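Long-range contacts in acetaldehyde dehydrogenase (Acetylating) (Geobacillus thermoglucosidasius, PDB 5J78), which probably catalyses the NAD-dependent, coenzyme A-acylating interconversion of acetaldehyde and acetyl-CoA: residues Val36-Lys44 with Glu207-Asp215; Ala170-Gln181 with Leu193-Thr201. All blocks are in the same frame, centred on the assembly; numbering follows the deposited sequence. Where two conformers were deposited one is given.

In the fold
The two contacts illustrate how helices sandwich the beta sheet of the Rossmann-like nucleotide-binding domain expected of the aldehyde dehydrogenase family. Their centres lie about 15 Å apart, on the same side of the chain's centre, and contact 2 is nested within the chain loop that contact 1 closes. Helix 28-51, in contact 1, packs against the sheet from one face, while helix 170-186, in contact 2, lies on the other. After strand 194-196 and a short loop the chain enters helix 202-210, the partner of helix 28-51. Helix 28-51 touches both contacts, Val36 packing on Ile197 and Tyr39 OH probably hydrogen-bonding to Cys196 O, and thus ties neighbouring parts of one domain together.

Contact 1: residues Val36-Lys44 with Glu207-Asp215; sequences VRNYLEEAK and ELMKHKLTD. With MG (magnesium ion), chain H.
Leu40 and Leu213 form the apolar centre of this contact, in which helix 28-51 packs beside the connection from helix 202-210 to strand 216-219 of a Rossmann-like alpha/beta domain. Leu40 CB lies 4.3 Å from Leu213 CD1. The two branches of Leu40 divide the work. CD1 lies over one face of the imidazole of His211, a CH-pi contact 3.8 Å from the ring centroid and 29° off the normal, while CD2 reaches to 3.5 Å from Thr214 OG1. The ring is held in turn by its own loop, since His211 ND1 accepts the N-H of Leu213 at 3.1 Å; this is consistent with a neutral imidazole protonated on NE2. His211 also opens the type I turn to Thr214 that places Leu213 against the helix. There Leu213 straddles the next turn: CD1 meets Glu41 CG at 3.9 Å, and CD2 touches Lys44 CD, whose chain crosses it at about a right angle.

Glu207 closes the other end. CG lies beside Val36 CG1, and the bend at chi2 (72°) then turns the carboxylate to Arg37. Arg37 NE donates to Glu207 OE2 at 2.9 Å in a nearly straight salt bridge (167°); the oxygen lies close to the guanidinium plane but is approached from above the plane of its own carboxylate. A water accepting from Arg37 NH2 and donating to Glu207 OE1 doubles the link. The guanidinium is shared across the assembly, with Asp27 and Asp29 of the second subunit as further salt-bridge partners, and Glu41 pairs with Arg26 of that subunit.

Where the loop leaves the turn, Thr214 OG1 donates to Leu208 O at 2.7 Å, and Asp215 OD1 binds a magnesium ion at 2.2 Å, one of whose waters also donates to Lys212 O and Thr214 O.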
loop_
_atom_site.group_PDB
_atom_site.type_symbol
_atom_site.label_atom_id
_atom_site.label_comp_id
_atom_site.label_asym_id
_atom_site.label_seq_id
_atom_site.Cartn_x
_atom_site.Cartn_y
_atom_site.Cartn_z
ATOM N N VAL A 36 21.436 7.751 -2.818
ATOM C CA VAL A 36 21.392 6.436 -2.145
ATOM C C VAL A 36 21.856 5.298 -3.051
ATOM O O VAL A 36 22.682 4.452 -2.650
ATOM C CB VAL A 36 19.963 6.118 -1.637
ATOM C CG1 VAL A 36 19.849 4.700 -1.113
ATOM C CG2 VAL A 36 19.603 7.098 -0.536
ATOM N N ARG A 37 21.346 5.276 -4.279
ATOM C CA ARG A 37 21.734 4.230 -5.236
ATOM C C ARG A 37 23.231 4.285 -5.524
ATOM O O ARG A 37 23.896 3.270 -5.492
ATOM C CB ARG A 37 20.937 4.353 -6.533
ATOM C CG ARG A 37 19.428 4.128 -6.317
ATOM C CD ARG A 37 18.671 4.078 -7.633
ATOM N NE ARG A 37 17.233 3.861 -7.472
ATOM C CZ ARG A 37 16.358 3.918 -8.474
ATOM N NH1 ARG A 37 16.783 4.180 -9.691
ATOM N NH2 ARG A 37 15.064 3.718 -8.268
ATOM N N ASN A 38 23.768 5.478 -5.754
ATOM C CA ASN A 38 25.203 5.619 -5.934
ATOM C C ASN A 38 26.018 5.136 -4.723
ATOM O O ASN A 38 27.013 4.447 -4.889
ATOM C CB ASN A 38 25.557 7.070 -6.232
ATOM C CG ASN A 38 25.044 7.537 -7.600
ATOM O OD1 ASN A 38 24.814 6.748 -8.495
ATOM N ND2 ASN A 38 24.864 8.838 -7.744
ATOM N N TYR A 39 25.611 5.510 -3.512
ATOM C CA TYR A 39 26.315 5.057 -2.311
ATOM C C TYR A 39 26.299 3.543 -2.166
ATOM O O TYR A 39 27.306 2.936 -1.798
ATOM C CB TYR A 39 25.706 5.680 -1.046
ATOM C CG TYR A 39 25.928 7.162 -0.893
ATOM C CD1 TYR A 39 26.862 7.840 -1.667
ATOM C CD2 TYR A 39 25.196 7.888 0.040
ATOM C CE1 TYR A 39 27.058 9.214 -1.513
ATOM C CE2 TYR A 39 25.383 9.245 0.203
ATOM C CZ TYR A 39 26.316 9.909 -0.578
ATOM O OH TYR A 39 26.500 11.269 -0.425
ATOM N N LEU A 40 25.153 2.924 -2.412
ATOM C CA LEU A 40 25.073 1.483 -2.220
ATOM C C LEU A 40 25.938 0.742 -3.247
ATOM O O LEU A 40 26.571 -0.259 -2.923
ATOM C CB LEU A 40 23.627 1.013 -2.302
ATOM C CG LEU A 40 22.755 1.359 -1.108
ATOM C CD1 LEU A 40 21.284 1.189 -1.479
ATOM C CD2 LEU A 40 23.113 0.495 0.086
ATOM N N GLU A 41 25.998 1.230 -4.477
ATOM C CA GLU A 41 26.804 0.525 -5.472
ATOM C C GLU A 41 28.282 0.718 -5.164
ATOM O O GLU A 41 29.065 -0.221 -5.238
ATOM C CB GLU A 41 26.460 0.978 -6.882
ATOM C CG GLU A 41 25.525 -0.003 -7.558
ATOM C CD GLU A 41 24.611 0.655 -8.540
ATOM O OE1 GLU A 41 25.098 1.522 -9.298
ATOM O OE2 GLU A 41 23.406 0.313 -8.539
ATOM N N GLU A 42 28.659 1.919 -4.761
ATOM C CA GLU A 42 30.028 2.149 -4.335
ATOM C C GLU A 42 30.334 1.364 -3.055
ATOM O O GLU A 42 31.432 0.832 -2.898
ATOM C CB GLU A 42 30.276 3.645 -4.135
ATOM C CG GLU A 42 30.296 4.419 -5.451
ATOM C CD GLU A 42 29.777 5.858 -5.315
ATOM O OE1 GLU A 42 29.766 6.393 -4.183
ATOM O OE2 GLU A 42 29.372 6.450 -6.342
ATOM N N ALA A 43 29.346 1.254 -2.171
ATOM C CA ALA A 43 29.509 0.487 -0.939
ATOM C C ALA A 43 29.679 -1.011 -1.251
ATOM O O ALA A 43 30.433 -1.718 -0.590
ATOM C CB ALA A 43 28.323 0.717 -0.006
ATOM N N LYS A 44 28.981 -1.487 -2.272
ATOM C CA LYS A 44 29.121 -2.880 -2.686
ATOM C C LYS A 44 30.555 -3.189 -3.110
ATOM O O LYS A 44 31.160 -4.157 -2.632
ATOM C CB LYS A 44 28.149 -3.197 -3.817
ATOM C CG LYS A 44 28.071 -4.702 -4.185
ATOM C CD LYS A 44 27.297 -4.914 -5.484
ATOM C CE LYS A 44 27.378 -6.360 -5.996
ATOM N NZ LYS A 44 26.991 -7.321 -4.923
ATOM N N GLU A 207 14.245 4.326 0.152
ATOM C CA GLU A 207 15.112 3.693 -0.827
ATOM C C GLU A 207 16.196 2.911 -0.094
ATOM O O GLU A 207 16.470 1.767 -0.408
ATOM C CB GLU A 207 15.735 4.750 -1.758
ATOM C CG GLU A 207 16.537 4.179 -2.928
ATOM C CD GLU A 207 15.667 3.538 -4.021
ATOM O OE1 GLU A 207 14.434 3.731 -4.010
ATOM O OE2 GLU A 207 16.225 2.849 -4.903
ATOM N N LEU A 208 16.804 3.542 0.896
ATOM C CA LEU A 208 17.910 2.918 1.620
ATOM C C LEU A 208 17.463 1.656 2.357
ATOM O O LEU A 208 18.188 0.654 2.394
ATOM C CB LEU A 208 18.530 3.899 2.617
ATOM C CG LEU A 208 19.657 3.302 3.458
ATOM C CD1 LEU A 208 20.848 2.912 2.599
ATOM C CD2 LEU A 208 20.078 4.310 4.522
ATOM N N MET A 209 16.278 1.711 2.951
ATOM C CA MET A 209 15.782 0.594 3.740
ATOM C C MET A 209 15.368 -0.601 2.859
ATOM O O MET A 209 15.508 -1.736 3.288
ATOM C CB MET A 209 14.601 1.030 4.613
ATOM C CG MET A 209 14.994 1.863 5.826
ATOM S SD MET A 209 13.630 2.000 6.978
ATOM C CE MET A 209 14.403 3.034 8.225
ATOM N N LYS A 210 14.912 -0.354 1.632
ATOM C CA LYS A 210 14.312 -1.424 0.826
ATOM C C LYS A 210 15.150 -1.867 -0.365
ATOM O O LYS A 210 14.816 -2.846 -1.019
ATOM C CB LYS A 210 12.939 -0.983 0.334
ATOM C CG LYS A 210 11.960 -0.698 1.480
ATOM C CD LYS A 210 10.670 -0.122 0.954
ATOM C CE LYS A 210 9.590 -0.107 2.010
ATOM N NZ LYS A 210 8.317 0.471 1.497
ATOM N N HIS A 211 16.234 -1.154 -0.639
ATOM C CA HIS A 211 17.027 -1.409 -1.830
ATOM C C HIS A 211 17.582 -2.841 -1.866
ATOM O O HIS A 211 17.915 -3.398 -0.828
ATOM C CB HIS A 211 18.181 -0.413 -1.916
ATOM C CG HIS A 211 18.786 -0.324 -3.277
ATOM N ND1 HIS A 211 19.766 -1.190 -3.713
ATOM C CD2 HIS A 211 18.530 0.507 -4.312
ATOM C CE1 HIS A 211 20.106 -0.879 -4.950
ATOM N NE2 HIS A 211 19.365 0.144 -5.341
ATOM N N LYS A 212 17.677 -3.424 -3.066
ATOM C CA LYS A 212 18.193 -4.788 -3.233
ATOM C C LYS A 212 19.576 -5.001 -2.622
ATOM O O LYS A 212 19.863 -6.076 -2.099
ATOM C CB LYS A 212 18.240 -5.173 -4.724
ATOM C CG LYS A 212 19.182 -4.335 -5.603
ATOM C CD LYS A 212 19.246 -4.872 -7.041
ATOM C CE LYS A 212 19.731 -3.801 -8.029
ATOM N NZ LYS A 212 21.004 -3.111 -7.617
ATOM N N LEU A 213 20.436 -3.992 -2.689
ATOM C CA LEU A 213 21.787 -4.118 -2.141
ATOM C C LEU A 213 21.924 -3.896 -0.623
ATOM O O LEU A 213 22.979 -4.179 -0.050
ATOM C CB LEU A 213 22.728 -3.136 -2.863
ATOM C CG LEU A 213 22.905 -3.389 -4.360
ATOM C CD1 LEU A 213 23.789 -2.298 -4.974
ATOM C CD2 LEU A 213 23.478 -4.788 -4.624
ATOM N N THR A 214 20.885 -3.400 0.039
ATOM C CA THR A 214 20.961 -3.201 1.492
ATOM C C THR A 214 20.800 -4.554 2.208
ATOM O O THR A 214 19.864 -5.298 1.911
ATOM C CB THR A 214 19.878 -2.211 1.962
ATOM O OG1 THR A 214 20.207 -0.905 1.487
ATOM C CG2 THR A 214 19.747 -2.189 3.463
ATOM N N ASP A 215 21.687 -4.876 3.150
ATOM C CA ASP A 215 21.667 -6.200 3.787
ATOM C C ASP A 215 21.057 -6.242 5.187
ATOM O O ASP A 215 20.312 -7.165 5.522
ATOM C CB ASP A 215 23.083 -6.751 3.853
ATOM C CG ASP A 215 23.598 -7.105 2.502
ATOM O OD1 ASP A 215 22.912 -7.892 1.805
ATOM O OD2 ASP A 215 24.638 -6.547 2.106
HETATM MG MG MG H . 22.306 -8.492 -0.213
HETATM O O HOH W 1 12.723 3.633 -6.182
HETATM O O HOH W 2 20.360 -7.783 0.052
HETATM O O HOH W 3 24.123 -9.465 -0.183
#

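Contact 2: residues Ala170-Gln181 with Leu193-Thr201; sequences AKCTAEAARIMQ and LISCITQPT
With SG anti to its own nitrogen (chi1 -176°), Cys196 lays its sulfur against the helix backbone at Ala174, and Gln181 folds at chi2 (69°), which turns its amide back to the strand's beginning. The sulfur of Cys196 sits 3.6 Å from Ala174 CA, with the Thr173 methyl CG2 at its flank, 3.9 Å from SG. Behind it, Cys196 CB meets Ala177 CB at 3.7 Å. The small side chains of Ala174 and Ala177 let the strand come near: the axes of helix segment 170-181 and strand 194-196 approach to 7.4 Å. The N-to-C directions are close to antiparallel, 164° apart.

Ile194 fills the next step along the helix by spreading its branches. CG2 approaches Ala177 O at 3.8 Å, and CD1 reaches the backbone of Met180 and its CB, 4.0 Å away, although the thioether beyond leads elsewhere. Ile194 is also held by its backbone: its N-H donates to Gln181 OE1 at 2.9 Å, a bent bond whose donor stands above the amide plane. The other end of that amide is occupied too, Gln181 NE2 donating to Glu185 and to the carbonyl of Pro190, so the group is fixed from both ends.

Past the strand, Pro200 CG rests 3.8 Å from Ala170 CB at the first turn of the helix. Thr173 and Cys196 both also touch Pro165, at the end of strand 160-165, while Val147 of helix 143-156 packs on Thr173. Strand 160-165, helix 170-186 and strand 194-196, which is parallel to the first strand and paired with it, form a beta-alpha-beta crossover, the repeating unit of Rossmann-like domains such as the nucleotide-binding domain of aldehyde dehydrogenases.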
loop_
_atom_site.group_PDB
_atom_site.type_symbol
_atom_site.label_atom_id
_atom_site.label_comp_id
_atom_site.label_asym_id
_atom_site.label_seq_id
_atom_site.Cartn_x
_atom_site.Cartn_y
_atom_site.Cartn_z
ATOM N N ALA A 170 21.527 16.753 9.827
ATOM C CA ALA A 170 22.172 16.267 8.596
ATOM C C ALA A 170 23.650 16.641 8.449
ATOM O O ALA A 170 24.474 15.804 8.065
ATOM C CB ALA A 170 21.409 16.753 7.394
ATOM N N LYS A 171 24.011 17.875 8.781
ATOM C CA LYS A 171 25.394 18.314 8.590
ATOM C C LYS A 171 26.386 17.689 9.579
ATOM O O LYS A 171 27.453 17.241 9.183
ATOM C CB LYS A 171 25.477 19.836 8.688
ATOM C CG LYS A 171 24.870 20.562 7.497
ATOM C CD LYS A 171 24.735 22.035 7.781
ATOM C CE LYS A 171 24.019 22.750 6.653
ATOM N NZ LYS A 171 22.837 23.498 7.163
ATOM N N CYS A 172 26.056 17.648 10.863
ATOM C CA CYS A 172 27.002 17.060 11.808
ATOM C C CYS A 172 27.117 15.530 11.597
ATOM O O CYS A 172 28.203 14.960 11.741
ATOM C CB CYS A 172 26.612 17.391 13.245
ATOM S SG CYS A 172 25.077 16.687 13.793
ATOM N N THR A 173 26.012 14.878 11.230
ATOM C CA THR A 173 26.025 13.431 10.937
ATOM C C THR A 173 26.926 13.131 9.720
ATOM O O THR A 173 27.791 12.257 9.774
ATOM C CB THR A 173 24.573 12.881 10.693
ATOM O OG1 THR A 173 23.743 13.197 11.818
ATOM C CG2 THR A 173 24.570 11.350 10.517
ATOM N N ALA A 174 26.729 13.861 8.629
ATOM C CA ALA A 174 27.568 13.689 7.456
ATOM C C ALA A 174 29.041 14.008 7.745
ATOM O O ALA A 174 29.921 13.349 7.205
ATOM C CB ALA A 174 27.047 14.550 6.308
ATOM N N GLU A 175 29.327 14.995 8.593
ATOM C CA GLU A 175 30.726 15.332 8.896
ATOM C C GLU A 175 31.373 14.189 9.681
ATOM O O GLU A 175 32.527 13.829 9.427
ATOM C CB GLU A 175 30.827 16.670 9.670
ATOM C CG GLU A 175 32.258 17.093 10.127
ATOM C CD GLU A 175 33.293 17.205 9.001
ATOM O OE1 GLU A 175 32.927 17.256 7.807
ATOM O OE2 GLU A 175 34.502 17.252 9.317
ATOM N N ALA A 176 30.619 13.588 10.599
ATOM C CA ALA A 176 31.124 12.459 11.366
ATOM C C ALA A 176 31.438 11.272 10.450
ATOM O O ALA A 176 32.474 10.627 10.599
ATOM C CB ALA A 176 30.126 12.059 12.438
ATOM N N ALA A 177 30.554 10.991 9.499
ATOM C CA ALA A 177 30.820 9.947 8.507
ATOM C C ALA A 177 32.053 10.252 7.617
ATOM O O ALA A 177 32.853 9.359 7.330
ATOM C CB ALA A 177 29.579 9.734 7.633
ATOM N N ARG A 178 32.169 11.509 7.194
ATOM C CA ARG A 178 33.285 11.987 6.386
ATOM C C ARG A 178 34.610 11.717 7.106
ATOM O O ARG A 178 35.552 11.184 6.529
ATOM C CB ARG A 178 33.113 13.491 6.117
ATOM C CG ARG A 178 33.601 14.009 4.774
ATOM C CD ARG A 178 33.108 15.461 4.537
ATOM N NE ARG A 178 31.742 15.500 3.999
ATOM C CZ ARG A 178 30.707 16.145 4.535
ATOM N NH1 ARG A 178 30.829 16.856 5.665
ATOM N NH2 ARG A 178 29.532 16.078 3.918
ATOM N N ILE A 179 34.654 12.076 8.383
ATOM C CA ILE A 179 35.834 11.878 9.203
ATOM C C ILE A 179 36.154 10.384 9.381
ATOM O O ILE A 179 37.313 9.997 9.331
ATOM C CB ILE A 179 35.657 12.553 10.574
ATOM C CG1 ILE A 179 35.780 14.075 10.423
ATOM C CG2 ILE A 179 36.716 12.092 11.567
ATOM C CD1 ILE A 179 35.226 14.836 11.589
ATOM N N MET A 180 35.134 9.550 9.572
ATOM C CA MET A 180 35.347 8.101 9.664
ATOM C C MET A 180 35.949 7.514 8.367
ATOM O O MET A 180 36.884 6.709 8.421
ATOM C CB MET A 180 34.026 7.400 10.018
ATOM C CG MET A 180 33.545 7.602 11.467
ATOM S SD MET A 180 34.784 7.329 12.774
ATOM C CE MET A 180 35.491 8.944 12.910
ATOM N N GLN A 181 35.428 7.926 7.206
ATOM C CA GLN A 181 35.901 7.416 5.912
ATOM C C GLN A 181 37.329 7.861 5.603
ATOM O O GLN A 181 38.130 7.090 5.075
ATOM C CB GLN A 181 34.964 7.871 4.788
ATOM C CG GLN A 181 35.466 7.603 3.397
ATOM C CD GLN A 181 35.478 6.117 3.079
ATOM O OE1 GLN A 181 34.769 5.326 3.714
ATOM N NE2 GLN A 181 36.288 5.728 2.100
ATOM N N LEU A 193 33.423 3.164 1.373
ATOM C CA LEU A 193 33.097 2.213 2.427
ATOM C C LEU A 193 32.053 2.734 3.405
ATOM O O LEU A 193 31.160 1.995 3.844
ATOM C CB LEU A 193 34.357 1.859 3.196
ATOM C CG LEU A 193 34.211 0.681 4.140
ATOM C CD1 LEU A 193 33.998 -0.624 3.368
ATOM C CD2 LEU A 193 35.421 0.588 5.025
ATOM N N ILE A 194 32.228 4.006 3.762
ATOM C CA ILE A 194 31.397 4.731 4.715
ATOM C C ILE A 194 30.878 5.978 4.018
ATOM O O ILE A 194 31.667 6.776 3.502
ATOM C CB ILE A 194 32.176 5.147 5.958
ATOM C CG1 ILE A 194 32.777 3.928 6.656
ATOM C CG2 ILE A 194 31.304 5.922 6.921
ATOM C CD1 ILE A 194 33.941 4.285 7.546
ATOM N N SER A 195 29.561 6.131 3.998
ATOM C CA SER A 195 28.913 7.235 3.288
ATOM C C SER A 195 27.735 7.728 4.100
ATOM O O SER A 195 27.304 7.062 5.048
ATOM C CB SER A 195 28.459 6.802 1.883
ATOM O OG SER A 195 27.641 5.635 1.931
ATOM N N CYS A 196 27.215 8.902 3.739
ATOM C CA CYS A 196 26.060 9.467 4.426
ATOM C C CYS A 196 25.203 10.298 3.477
ATOM O O CYS A 196 25.715 11.124 2.725
ATOM C CB CYS A 196 26.534 10.312 5.608
ATOM S SG CYS A 196 25.264 11.031 6.668
ATOM N N ILE A 197 23.900 10.042 3.500
ATOM C CA ILE A 197 22.913 10.841 2.771
ATOM C C ILE A 197 23.069 12.328 3.157
ATOM O O ILE A 197 23.056 12.668 4.337
ATOM C CB ILE A 197 21.458 10.363 3.084
ATOM C CG1 ILE A 197 21.209 8.961 2.510
ATOM C CG2 ILE A 197 20.426 11.312 2.508
ATOM C CD1 ILE A 197 19.985 8.290 3.093
ATOM N N THR A 198 23.187 13.200 2.164
ATOM C CA THR A 198 23.379 14.629 2.419
ATOM C C THR A 198 22.075 15.417 2.359
ATOM O O THR A 198 21.961 16.474 2.961
ATOM C CB THR A 198 24.361 15.246 1.419
ATOM O OG1 THR A 198 23.828 15.140 0.093
ATOM C CG2 THR A 198 25.701 14.525 1.490
ATOM N N GLN A 199 21.103 14.883 1.635
ATOM C CA GLN A 199 19.800 15.507 1.461
ATOM C C GLN A 199 18.722 14.565 2.015
ATOM O O GLN A 199 18.084 13.836 1.237
ATOM C CB GLN A 199 19.532 15.794 -0.035
ATOM C CG GLN A 199 20.742 16.217 -0.908
ATOM C CD GLN A 199 20.542 15.873 -2.402
ATOM O OE1 GLN A 199 20.733 14.722 -2.824
ATOM N NE2 GLN A 199 20.149 16.871 -3.198
ATOM N N PRO A 200 18.523 14.545 3.349
ATOM C CA PRO A 200 17.569 13.574 3.913
ATOM C C PRO A 200 16.160 13.836 3.424
ATOM O O PRO A 200 15.729 14.987 3.389
ATOM C CB PRO A 200 17.675 13.793 5.433
ATOM C CG PRO A 200 18.944 14.527 5.631
ATOM C CD PRO A 200 19.145 15.356 4.402
ATOM N N THR A 201 15.475 12.774 3.009
ATOM C CA THR A 201 14.081 12.850 2.591
ATOM C C THR A 201 13.416 11.521 2.884
ATOM O O THR A 201 14.093 10.507 3.057
ATOM C CB THR A 201 13.921 13.143 1.088
ATOM O OG1 THR A 201 14.390 12.027 0.331
ATOM C CG2 THR A 201 14.680 14.399 0.680
HETATM O O HOH W 4 24.723 16.841 4.978
#